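Local atomic coordinates of DegV family protein (Thermus thermophilus, PDB entry 2DT8), a protein that binds fatty acids, as a lipid-binding member of the DegV family, and also carries a zinc ion. Residues A[3-8]-A[127-132]. Sequence-based numbering, arbitrary orientation.
Sequences ITLVTD and LRAKEL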
loop_
_atom_site.group_PDB
_atom_site.type_symbol
_atom_site.label_atom_id
_atom_site.label_comp_id
_atom_site.label_asym_id
_atom_site.label_seq_id
_atom_site.Cartn_x
_atom_site.Cartn_y
_atom_site.Cartn_z
ATOM N N ILE A 3 12.041 19.766 4.983
ATOM C CA ILE A 3 11.413 18.518 5.381
ATOM C C ILE A 3 11.700 17.443 4.346
ATOM O O ILE A 3 11.482 17.639 3.147
ATOM C CB ILE A 3 9.883 18.705 5.520
ATOM C CG1 ILE A 3 9.603 19.787 6.572
ATOM C CG2 ILE A 3 9.218 17.380 5.925
ATOM C CD1 ILE A 3 8.147 20.201 6.689
ATOM N N THR A 4 12.212 16.313 4.820
ATOM C CA THR A 4 12.524 15.188 3.951
ATOM C C THR A 4 11.531 14.060 4.234
ATOM O O THR A 4 11.189 13.784 5.393
ATOM C CB THR A 4 13.968 14.680 4.201
ATOM O OG1 THR A 4 14.900 15.653 3.713
ATOM C CG2 THR A 4 14.216 13.355 3.495
ATOM N N LEU A 5 11.061 13.427 3.167
ATOM C CA LEU A 5 10.123 12.318 3.269
ATOM C C LEU A 5 10.827 10.977 3.261
ATOM O O LEU A 5 11.712 10.730 2.444
ATOM C CB LEU A 5 9.151 12.321 2.097
ATOM C CG LEU A 5 7.976 13.275 2.172
ATOM C CD1 LEU A 5 7.407 13.467 0.778
ATOM C CD2 LEU A 5 6.934 12.703 3.123
ATOM N N VAL A 6 10.398 10.118 4.172
ATOM C CA VAL A 6 10.893 8.757 4.305
ATOM C C VAL A 6 9.673 7.840 4.329
ATOM O O VAL A 6 8.628 8.187 4.881
ATOM C CB VAL A 6 11.673 8.546 5.631
ATOM C CG1 VAL A 6 11.991 7.051 5.830
ATOM C CG2 VAL A 6 12.955 9.365 5.616
ATOM N N THR A 7 9.781 6.697 3.669
ATOM C CA THR A 7 8.707 5.722 3.702
ATOM C C THR A 7 9.360 4.341 3.706
ATOM O O THR A 7 10.587 4.243 3.802
ATOM C CB THR A 7 7.728 5.895 2.495
ATOM O OG1 THR A 7 6.591 5.038 2.675
ATOM C CG2 THR A 7 8.416 5.563 1.170
ATOM N N ASP A 8 8.559 3.284 3.652
ATOM C CA ASP A 8 9.114 1.932 3.611
ATOM C C ASP A 8 8.819 1.336 2.236
ATOM O O ASP A 8 8.015 1.886 1.472
ATOM C CB ASP A 8 8.543 1.078 4.748
ATOM C CG ASP A 8 7.053 0.913 4.656
ATOM O OD1 ASP A 8 6.610 0.143 3.783
ATOM O OD2 ASP A 8 6.315 1.554 5.442
ATOM N N LEU A 127 3.224 10.727 -2.158
ATOM C CA LEU A 127 3.234 11.624 -3.303
ATOM C C LEU A 127 2.458 12.914 -3.023
ATOM O O LEU A 127 2.884 13.992 -3.431
ATOM C CB LEU A 127 2.656 10.916 -4.530
ATOM C CG LEU A 127 3.488 9.736 -5.049
ATOM C CD1 LEU A 127 2.730 9.066 -6.187
ATOM C CD2 LEU A 127 4.868 10.191 -5.519
ATOM N N ARG A 128 1.336 12.815 -2.314
ATOM C CA ARG A 128 0.547 14.011 -2.009
ATOM C C ARG A 128 1.333 14.916 -1.061
ATOM O O ARG A 128 1.353 16.136 -1.234
ATOM C CB ARG A 128 -0.785 13.618 -1.378
ATOM C CG ARG A 128 -1.670 14.791 -0.960
ATOM C CD ARG A 128 -1.977 15.730 -2.109
ATOM N NE ARG A 128 -3.019 16.683 -1.712
ATOM C CZ ARG A 128 -3.268 17.828 -2.341
ATOM N NH1 ARG A 128 -2.552 18.177 -3.399
ATOM N NH2 ARG A 128 -4.234 18.629 -1.908
ATOM N N ALA A 129 1.990 14.321 -0.066
ATOM C CA ALA A 129 2.789 15.102 0.875
ATOM C C ALA A 129 3.921 15.810 0.122
ATOM O O ALA A 129 4.191 16.990 0.343
ATOM C CB ALA A 129 3.363 14.184 1.967
ATOM N N LYS A 130 4.573 15.090 -0.784
ATOM C CA LYS A 130 5.662 15.667 -1.565
ATOM C C LYS A 130 5.177 16.844 -2.411
ATOM O O LYS A 130 5.838 17.878 -2.487
ATOM C CB LYS A 130 6.267 14.604 -2.482
ATOM C CG LYS A 130 7.133 15.201 -3.575
ATOM C CD LYS A 130 8.576 15.413 -3.139
ATOM C CE LYS A 130 8.719 15.825 -1.685
ATOM N NZ LYS A 130 10.155 15.941 -1.321
ATOM N N GLU A 131 4.035 16.660 -3.061
ATOM C CA GLU A 131 3.427 17.694 -3.894
ATOM C C GLU A 131 3.261 18.978 -3.077
ATOM O O GLU A 131 3.637 20.074 -3.515
ATOM C CB GLU A 131 2.074 17.193 -4.403
ATOM C CG GLU A 131 1.290 18.201 -5.227
ATOM C CD GLU A 131 0.018 17.610 -5.782
ATOM O OE1 GLU A 131 -0.671 16.866 -5.048
ATOM O OE2 GLU A 131 -0.299 17.897 -6.956
ATOM N N LEU A 132 2.720 18.842 -1.873
ATOM C CA LEU A 132 2.513 20.006 -1.020
ATOM C C LEU A 132 3.819 20.592 -0.495
ATOM O O LEU A 132 3.993 21.814 -0.473
ATOM C CB LEU A 132 1.586 19.641 0.144
ATOM C CG LEU A 132 0.167 19.254 -0.293
ATOM C CD1 LEU A 132 -0.637 18.809 0.918
ATOM C CD2 LEU A 132 -0.510 20.442 -0.973
HETATM O O HOH W 1 10.094 17.469 0.746
HETATM O O HOH W 2 11.986 14.287 0.497
#
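Leu5 of strand 3-8 reaches the helical segment 127-132 at Ala129 and Lys130, the backbones coming nearest where the CA atoms of Leu5 and Lys130 stand 7.4 Å apart, with no direct hydrogen bond between the segments. The leucine divides its two methyls between neighbouring helix residues. With CG beside the backbone N and anti to the carbonyl carbon (chi1 -80°), Leu5 CD2 lies 4.0 Å from Ala129 CB, while Leu5 CD1 lies 3.6 Å from Lys130 CB. Val142 of helix 139-151 touches the same alanine.

Lys130 leaves the helix with CG anti to its N, then bends at chi2 (87°) and again at chi3. This folded chain passes over the leucine, Lys130 CE resting 3.7 Å from Leu5 CD1, and carries the ammonium group to within one water of the backbone of Ile3 and Leu5. Its strongest polar partner is Leu21 O, which Lys130 NZ meets directly; two waters complete its contacts on the strand side. One, 2.6 Å from Lys130 NZ, in turn donates to Ile3 O at 2.8 Å; the other accepts from both Lys130 NZ and Leu5 N. The aliphatic CB and CE of Lys130 thus lie against Leu5 CD1 while NZ is held by the Leu21 carbonyl and the water pair.

Strand 3-8 runs between strands 24-32 and 82-87, parallel to both, and helix 120-135 packs against a face of this mixed sheet, with Leu5 as the residue that meets it, in the N-terminal alpha/beta part of the DegV fold, away from the zinc site.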